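Local coordinates for SCO family protein (Aquifex aeolicus, PDB 3ME7) that probably binds copper and takes part in electron transfer as a membrane-anchored SCO family protein with a thioredoxin-like domain, at residues D80-R83 / F84-Y88; D105-K108 / L109-I113; E152-N155 / A156-A160. All coordinates share one frame; numbering follows the deposited sequence. Where two conformers were deposited one is given.

Contact 1. Residues D80-R83 / F84-Y88; sequences DIKR and FQKEY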
loop_
_atom_site.group_PDB
_atom_site.type_symbol
_atom_site.label_atom_id
_atom_site.label_comp_id
_atom_site.label_asym_id
_atom_site.label_seq_id
_atom_site.Cartn_x
_atom_site.Cartn_y
_atom_site.Cartn_z
ATOM N N ASP A 80 -12.971 -7.121 -9.751
ATOM C CA ASP A 80 -12.229 -5.900 -10.083
ATOM C C ASP A 80 -10.755 -5.966 -9.692
ATOM O O ASP A 80 -9.891 -5.569 -10.482
ATOM C CB ASP A 80 -12.865 -4.674 -9.434
ATOM C CG ASP A 80 -14.232 -4.360 -9.991
ATOM O OD1 ASP A 80 -14.390 -4.316 -11.227
ATOM O OD2 ASP A 80 -15.157 -4.151 -9.194
ATOM N N ILE A 81 -10.467 -6.439 -8.475
ATOM C CA ILE A 81 -9.068 -6.481 -8.042
ATOM C C ILE A 81 -8.264 -7.579 -8.738
ATOM O O ILE A 81 -7.065 -7.416 -8.957
ATOM C CB ILE A 81 -8.883 -6.498 -6.501
ATOM C CG1 ILE A 81 -9.640 -7.658 -5.843
ATOM C CG2 ILE A 81 -9.251 -5.132 -5.912
ATOM C CD1 ILE A 81 -9.223 -7.868 -4.387
ATOM N N LYS A 82 -8.926 -8.686 -9.072
ATOM C CA LYS A 82 -8.307 -9.741 -9.870
ATOM C C LYS A 82 -7.918 -9.215 -11.255
ATOM O O LYS A 82 -6.824 -9.495 -11.751
ATOM C CB LYS A 82 -9.251 -10.942 -9.992
ATOM C CG LYS A 82 -8.626 -12.156 -10.670
ATOM C CD LYS A 82 -7.354 -12.549 -9.958
ATOM C CE LYS A 82 -6.600 -13.634 -10.702
ATOM N NZ LYS A 82 -5.217 -13.780 -10.178
ATOM N N ARG A 83 -8.823 -8.465 -11.875
ATOM C CA ARG A 83 -8.526 -7.808 -13.162
ATOM C C ARG A 83 -7.299 -6.872 -13.045
ATOM O O ARG A 83 -6.387 -6.913 -13.878
ATOM C CB ARG A 83 -9.761 -7.044 -13.652
ATOM C CG ARG A 83 -9.707 -6.588 -15.128
ATOM C CD ARG A 83 -10.890 -5.660 -15.478
ATOM N NE ARG A 83 -10.817 -4.422 -14.702
ATOM C CZ ARG A 83 -11.733 -4.006 -13.827
ATOM N NH1 ARG A 83 -12.835 -4.709 -13.608
ATOM N NH2 ARG A 83 -11.530 -2.884 -13.153
ATOM N N PHE A 84 -7.258 -6.077 -11.975
ATOM C CA PHE A 84 -6.126 -5.174 -11.726
ATOM C C PHE A 84 -4.811 -5.946 -11.563
ATOM O O PHE A 84 -3.803 -5.582 -12.162
ATOM C CB PHE A 84 -6.411 -4.294 -10.498
ATOM C CG PHE A 84 -5.405 -3.191 -10.283
ATOM C CD1 PHE A 84 -4.227 -3.432 -9.560
ATOM C CD2 PHE A 84 -5.641 -1.911 -10.779
ATOM C CE1 PHE A 84 -3.286 -2.410 -9.369
ATOM C CE2 PHE A 84 -4.709 -0.885 -10.571
ATOM C CZ PHE A 84 -3.542 -1.146 -9.868
ATOM N N GLN A 85 -4.843 -7.036 -10.789
ATOM C CA GLN A 85 -3.646 -7.847 -10.543
ATOM C C GLN A 85 -3.055 -8.375 -11.844
ATOM O O GLN A 85 -1.849 -8.277 -12.080
ATOM C CB GLN A 85 -3.976 -9.018 -9.619
ATOM C CG GLN A 85 -2.764 -9.914 -9.329
ATOM C CD GLN A 85 -3.139 -11.334 -9.002
ATOM O OE1 GLN A 85 -4.305 -11.635 -8.761
ATOM N NE2 GLN A 85 -2.153 -12.235 -9.026
ATOM N N LYS A 86 -3.926 -8.923 -12.684
ATOM C CA LYS A 86 -3.501 -9.501 -13.955
ATOM C C LYS A 86 -3.002 -8.413 -14.889
ATOM O O LYS A 86 -2.018 -8.617 -15.606
ATOM C CB LYS A 86 -4.654 -10.265 -14.599
ATOM C CG LYS A 86 -4.937 -11.617 -13.966
ATOM C CD LYS A 86 -5.824 -12.469 -14.872
ATOM C CE LYS A 86 -5.992 -13.879 -14.332
ATOM N NZ LYS A 86 -6.363 -14.818 -15.422
ATOM N N GLU A 87 -3.672 -7.259 -14.862
ATOM C CA GLU A 87 -3.314 -6.124 -15.713
ATOM C C GLU A 87 -1.845 -5.739 -15.551
ATOM O O GLU A 87 -1.138 -5.490 -16.540
ATOM C CB GLU A 87 -4.203 -4.925 -15.405
ATOM C CG GLU A 87 -3.923 -3.708 -16.274
ATOM C CD GLU A 87 -4.989 -2.662 -16.143
ATOM O OE1 GLU A 87 -6.163 -3.020 -15.859
ATOM O OE2 GLU A 87 -4.661 -1.473 -16.338
ATOM N N TYR A 88 -1.384 -5.709 -14.304
ATOM C CA TYR A 88 -0.047 -5.214 -14.020
ATOM C C TYR A 88 0.959 -6.336 -13.779
ATOM O O TYR A 88 2.104 -6.068 -13.435
ATOM C CB TYR A 88 -0.082 -4.207 -12.858
ATOM C CG TYR A 88 -0.797 -2.916 -13.214
ATOM C CD1 TYR A 88 -0.126 -1.880 -13.874
ATOM C CD2 TYR A 88 -2.145 -2.736 -12.915
ATOM C CE1 TYR A 88 -0.775 -0.702 -14.210
ATOM C CE2 TYR A 88 -2.806 -1.562 -13.258
ATOM C CZ TYR A 88 -2.115 -0.554 -13.903
ATOM O OH TYR A 88 -2.769 0.608 -14.215
HETATM O O HOH W 1 -8.071 -2.794 -13.956
#
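Lys82 and Gln85 both send CG anti to the backbone N, and a bend at chi2 of the lysine (55°) then swings its end forward along helix 78-87 to the glutamine amide. Lys82 was modelled in two conformers, and its side-chain contacts hold for the one described. In it Lys82 NZ donates to Gln85 OE1 at 2.7 Å. The ammonium lies above the carbonyl plane, 44° out of it, and not on a lone pair. Gln85 OE1 is also bonded to Ser16, its stronger partner, while NE2 is held by Tyr17 and the backbone carbonyl of Ile90, so the amide is fixed at both ends. With an alanine here the amide is gone, and Lys82 NZ, Ser16, Tyr17 and Ile90 would probably lose a shared partner. One turn on, Lys86 CE packs against Lys82 CE at 3.7 Å, methylene on methylene, yet Lys82 NZ and Lys86 NZ stay 5.5 Å apart.

The other flank carries Arg83, in a salt bridge with Asp80: OD1 receives Arg83 NH1 on its anti lone pair at 2.9 Å. A water links Arg83 NE (3.3 Å) to Glu87 OE1 (2.7 Å). On the inner face of this beta-alpha-beta crossover helix, the side chain of Phe84 lies about 5 Å from that of Cys44, a predicted copper ligand. The water bridge thus lies on the exposed flank, while the buried Gln85 amide joins Lys82 to Ser16, Tyr17 and Ile90.

Contact 2. Residues D105-K108 / L109-I113; sequences DLFK and LLDAI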
loop_
_atom_site.group_PDB
_atom_site.type_symbol
_atom_site.label_atom_id
_atom_site.label_comp_id
_atom_site.label_asym_id
_atom_site.label_seq_id
_atom_site.Cartn_x
_atom_site.Cartn_y
_atom_site.Cartn_z
ATOM N N ASP A 105 -13.635 -1.301 7.520
ATOM C CA ASP A 105 -12.225 -1.670 7.291
ATOM C C ASP A 105 -11.556 -0.605 6.419
ATOM O O ASP A 105 -10.417 -0.184 6.682
ATOM C CB ASP A 105 -12.143 -3.028 6.605
ATOM C CG ASP A 105 -12.634 -4.152 7.484
ATOM O OD1 ASP A 105 -12.086 -4.362 8.584
ATOM O OD2 ASP A 105 -13.619 -4.797 7.075
ATOM N N LEU A 106 -12.290 -0.169 5.394
ATOM C CA LEU A 106 -11.796 0.844 4.473
ATOM C C LEU A 106 -11.567 2.173 5.158
ATOM O O LEU A 106 -10.468 2.749 5.015
ATOM C CB LEU A 106 -12.733 0.997 3.275
ATOM C CG LEU A 106 -12.256 2.059 2.270
ATOM C CD1 LEU A 106 -10.849 1.779 1.747
ATOM C CD2 LEU A 106 -13.254 2.123 1.152
ATOM N N PHE A 107 -12.577 2.677 5.881
ATOM C CA PHE A 107 -12.524 3.961 6.664
ATOM C C PHE A 107 -11.332 4.007 7.553
ATOM O O PHE A 107 -10.614 5.003 7.658
ATOM C CB PHE A 107 -13.749 4.110 7.614
ATOM C CG PHE A 107 -13.509 5.044 8.825
ATOM C CD1 PHE A 107 -13.286 6.405 8.641
ATOM C CD2 PHE A 107 -13.534 4.562 10.132
ATOM C CE1 PHE A 107 -13.075 7.277 9.722
ATOM C CE2 PHE A 107 -13.318 5.429 11.236
ATOM C CZ PHE A 107 -13.077 6.814 11.029
ATOM N N LYS A 108 -11.190 2.897 8.297
ATOM C CA LYS A 108 -10.158 2.751 9.337
ATOM C C LYS A 108 -8.774 2.835 8.713
ATOM O O LYS A 108 -7.882 3.508 9.233
ATOM C CB LYS A 108 -10.286 1.423 10.102
ATOM C CG LYS A 108 -11.252 1.446 11.282
ATOM C CD LYS A 108 -11.652 0.034 11.694
ATOM C CE LYS A 108 -10.582 -0.694 12.493
ATOM N NZ LYS A 108 -11.132 -1.962 13.086
ATOM N N LEU A 109 -8.612 2.170 7.581
ATOM C CA LEU A 109 -7.342 2.163 6.894
ATOM C C LEU A 109 -7.005 3.557 6.355
ATOM O O LEU A 109 -5.906 4.074 6.600
ATOM C CB LEU A 109 -7.377 1.127 5.767
ATOM C CG LEU A 109 -6.126 0.960 4.906
ATOM C CD1 LEU A 109 -4.898 0.799 5.762
ATOM C CD2 LEU A 109 -6.325 -0.219 3.957
ATOM N N LEU A 110 -7.944 4.181 5.647
ATOM C CA LEU A 110 -7.716 5.527 5.084
ATOM C C LEU A 110 -7.544 6.579 6.180
ATOM O O LEU A 110 -6.730 7.502 6.051
ATOM C CB LEU A 110 -8.873 5.909 4.150
ATOM C CG LEU A 110 -9.059 4.971 2.954
ATOM C CD1 LEU A 110 -10.221 5.510 2.087
ATOM C CD2 LEU A 110 -7.774 4.766 2.109
ATOM N N ASP A 111 -8.318 6.448 7.253
ATOM C CA ASP A 111 -8.185 7.355 8.384
ATOM C C ASP A 111 -6.777 7.286 8.977
ATOM O O ASP A 111 -6.175 8.323 9.278
ATOM C CB ASP A 111 -9.240 7.058 9.451
ATOM C CG ASP A 111 -9.196 8.052 10.580
ATOM O OD1 ASP A 111 -9.471 9.239 10.323
ATOM O OD2 ASP A 111 -8.876 7.658 11.703
ATOM N N ALA A 112 -6.248 6.070 9.112
ATOM C CA ALA A 112 -4.931 5.913 9.727
ATOM C C ALA A 112 -3.852 6.617 8.901
ATOM O O ALA A 112 -2.926 7.211 9.470
ATOM C CB ALA A 112 -4.597 4.442 9.905
ATOM N N ILE A 113 -3.979 6.567 7.576
ATOM C CA ILE A 113 -2.950 7.121 6.694
ATOM C C ILE A 113 -3.267 8.524 6.184
ATOM O O ILE A 113 -2.644 9.002 5.226
ATOM C CB ILE A 113 -2.587 6.145 5.512
ATOM C CG1 ILE A 113 -3.807 5.886 4.606
ATOM C CG2 ILE A 113 -1.984 4.830 6.042
ATOM C CD1 ILE A 113 -3.437 5.249 3.243
#
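Leu106 and Leu110, one turn apart on helix 103-112 of the thioredoxin-like fold, form the tightly packed half of this contact. Their side chains slant across each other, and Leu106 CD1 meets Leu110 CD1 at 3.8 Å. The first torsions differ: Leu106 has CG anti to the backbone N, which, with chi2, brings CD1 forward toward Leu110, whereas Leu110 keeps CG beside its own N (chi1 -60°). That second choice also sets Leu110 CG against the backbone oxygen Leu106 O, 3.3 Å away. The same oxygen accepts a hydrogen bond from Leu110 N at 3.0 Å. Both leucines are buried: Leu106 rests on Ala100 of strand 95-100, and Leu110 on Phe70 of strand 66-71 and on Phe115 and Phe117. Leu109 adds a further contact with Phe70, so this side of the helix is pressed against the central sheet. Asp105 is buried too; its side chain touches Ala100, and its carboxylate is held by the backbone nitrogens of Thr12 and Thr102.

The outer side is looser and more polar. Phe107 and Asp111 are both exposed and run side by side in the same direction, with ring and carboxylate planes 22° apart. Phe107 was modelled in two conformers, which suggests mobility, and the geometry here is that of one of them. Lys108, also modelled twice, reaches back to a salt bridge with Asp10. In the conformer described, the aromatic contact is a CH-pi interaction: Asp111 CB lies over one face of the Phe107 ring, 4.2 Å from its centroid and 26° off the ring normal.

Contact 3. Residues E152-N155 / A156-A160; sequences EFVN and ALRLA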
loop_
_atom_site.group_PDB
_atom_site.type_symbol
_atom_site.label_atom_id
_atom_site.label_comp_id
_atom_site.label_asym_id
_atom_site.label_seq_id
_atom_site.Cartn_x
_atom_site.Cartn_y
_atom_site.Cartn_z
ATOM N N GLU A 152 14.743 7.213 -2.013
ATOM C CA GLU A 152 13.620 7.461 -1.086
ATOM C C GLU A 152 13.005 6.160 -0.550
ATOM O O GLU A 152 12.590 6.107 0.612
ATOM C CB GLU A 152 12.562 8.422 -1.657
ATOM C CG GLU A 152 11.795 7.944 -2.884
ATOM C CD GLU A 152 10.911 9.036 -3.492
ATOM O OE1 GLU A 152 10.534 8.883 -4.678
ATOM O OE2 GLU A 152 10.594 10.023 -2.784
ATOM N N PHE A 153 12.955 5.118 -1.385
ATOM C CA PHE A 153 12.450 3.809 -0.954
ATOM C C PHE A 153 13.421 3.083 -0.030
ATOM O O PHE A 153 12.996 2.520 0.980
ATOM C CB PHE A 153 12.059 2.932 -2.152
ATOM C CG PHE A 153 10.687 3.214 -2.649
ATOM C CD1 PHE A 153 10.447 4.299 -3.490
ATOM C CD2 PHE A 153 9.628 2.435 -2.224
ATOM C CE1 PHE A 153 9.148 4.574 -3.920
ATOM C CE2 PHE A 153 8.310 2.705 -2.659
ATOM C CZ PHE A 153 8.089 3.775 -3.494
ATOM N N VAL A 154 14.711 3.102 -0.377
ATOM C CA VAL A 154 15.737 2.557 0.524
ATOM C C VAL A 154 15.641 3.196 1.910
ATOM O O VAL A 154 15.591 2.500 2.913
ATOM C CB VAL A 154 17.150 2.708 -0.060
ATOM C CG1 VAL A 154 18.210 2.425 0.984
ATOM C CG2 VAL A 154 17.317 1.781 -1.255
ATOM N N ASN A 155 15.570 4.523 1.951
ATOM C CA ASN A 155 15.473 5.245 3.219
ATOM C C ASN A 155 14.204 4.862 4.002
ATOM O O ASN A 155 14.247 4.671 5.219
ATOM C CB ASN A 155 15.556 6.754 2.971
ATOM C CG ASN A 155 16.936 7.191 2.448
ATOM O OD1 ASN A 155 17.883 6.416 2.447
ATOM N ND2 ASN A 155 17.036 8.431 1.994
ATOM N N ALA A 156 13.092 4.699 3.293
ATOM C CA ALA A 156 11.820 4.375 3.935
ATOM C C ALA A 156 11.880 2.978 4.556
ATOM O O ALA A 156 11.453 2.776 5.702
ATOM C CB ALA A 156 10.681 4.473 2.909
ATOM N N LEU A 157 12.455 2.032 3.818
ATOM C CA LEU A 157 12.575 0.658 4.326
ATOM C C LEU A 157 13.544 0.574 5.508
ATOM O O LEU A 157 13.305 -0.180 6.440
ATOM C CB LEU A 157 12.997 -0.315 3.221
ATOM C CG LEU A 157 11.895 -0.666 2.223
ATOM C CD1 LEU A 157 12.532 -1.389 1.046
ATOM C CD2 LEU A 157 10.781 -1.513 2.887
ATOM N N ARG A 158 14.633 1.333 5.464
ATOM C CA ARG A 158 15.526 1.423 6.629
ATOM C C ARG A 158 14.783 1.951 7.864
ATOM O O ARG A 158 14.889 1.376 8.959
ATOM C CB ARG A 158 16.760 2.253 6.297
ATOM C CG ARG A 158 17.711 1.497 5.347
ATOM C CD ARG A 158 18.948 2.310 5.048
ATOM N NE ARG A 158 20.030 2.095 6.023
ATOM C CZ ARG A 158 20.924 3.024 6.348
ATOM N NH1 ARG A 158 20.857 4.246 5.821
ATOM N NH2 ARG A 158 21.876 2.745 7.214
ATOM N N LEU A 159 13.999 3.013 7.692
ATOM C CA LEU A 159 13.168 3.513 8.798
ATOM C C LEU A 159 12.197 2.465 9.316
ATOM O O LEU A 159 11.996 2.343 10.526
ATOM C CB LEU A 159 12.392 4.758 8.388
ATOM C CG LEU A 159 13.199 6.042 8.214
ATOM C CD1 LEU A 159 12.299 7.126 7.683
ATOM C CD2 LEU A 159 13.829 6.458 9.532
ATOM N N ALA A 160 11.584 1.729 8.395
ATOM C CA ALA A 160 10.645 0.677 8.751
ATOM C C ALA A 160 11.309 -0.386 9.605
ATOM O O ALA A 160 10.674 -0.936 10.504
ATOM C CB ALA A 160 10.031 0.054 7.496
HETATM O O HOH W 2 18.849 5.857 4.763
#
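Val154 and Arg158 meet one turn apart on helix 150-160, their side chains lying side by side and pointing the same way. Val154 CG1 touches Arg158 CD at 4.1 Å, a light apolar contact that involves the arginine's methylene stem and not its charged end. The stem also lies close to the backbone, with Arg158 CG 3.4 Å from Val154 O; CG sits beside the arginine's own N (chi1 -72°), and the chain bends only later, at chi3 (88°). Val154 O in turn accepts Arg158 N at 3.0 Å.

The bend brings the guanidinium round to a water shared with Asn155. This water donates to Asn155 OD1 at 2.6 Å and accepts from Arg158 NH1 at 2.8 Å, so two polar side chains three residues apart are joined through solvent without touching directly. Further backbone bonds set the spacing beneath them, Leu159 N to Asn155 O at 3.0 Å and Leu157 N to Phe153 O at 2.9 Å. Glu152, at the start of the segment, turns its OE1 back to the backbone N of Asn149.

The buried side of the helix is made by Phe153, Ala156, Leu157 and Ala160. Phe153 stacks edge-to-face with Tyr148 and packs on Leu58 of helix 55-58, which Val154 and Leu157 also touch. Ala156 lies on Val132 and Ile143, so the helix covers strands 129-133 and 139-144, the latter an outermost strand of the mixed sheet.

How the contacts relate
The three contacts each lie within one helix, on three separate helices of one domain, met in series along the chain and nowhere touching. Contact 1 and contact 2 have centres 22 Å apart, and their nearest atoms are about 10 Å apart; strand 95-100, which receives side chains from both, runs between their helices in sequence. Contact 3 lies on the opposite side of the chain's centre from contact 1, 27 Å between centres. The predicted copper site is nearest to contact 1, where the side chain of Phe84 is about 6 Å from that of Cys40. In contact 2, the side chain of Leu110 is about 9 Å from that of His126, whereas contact 3 lies away from the site.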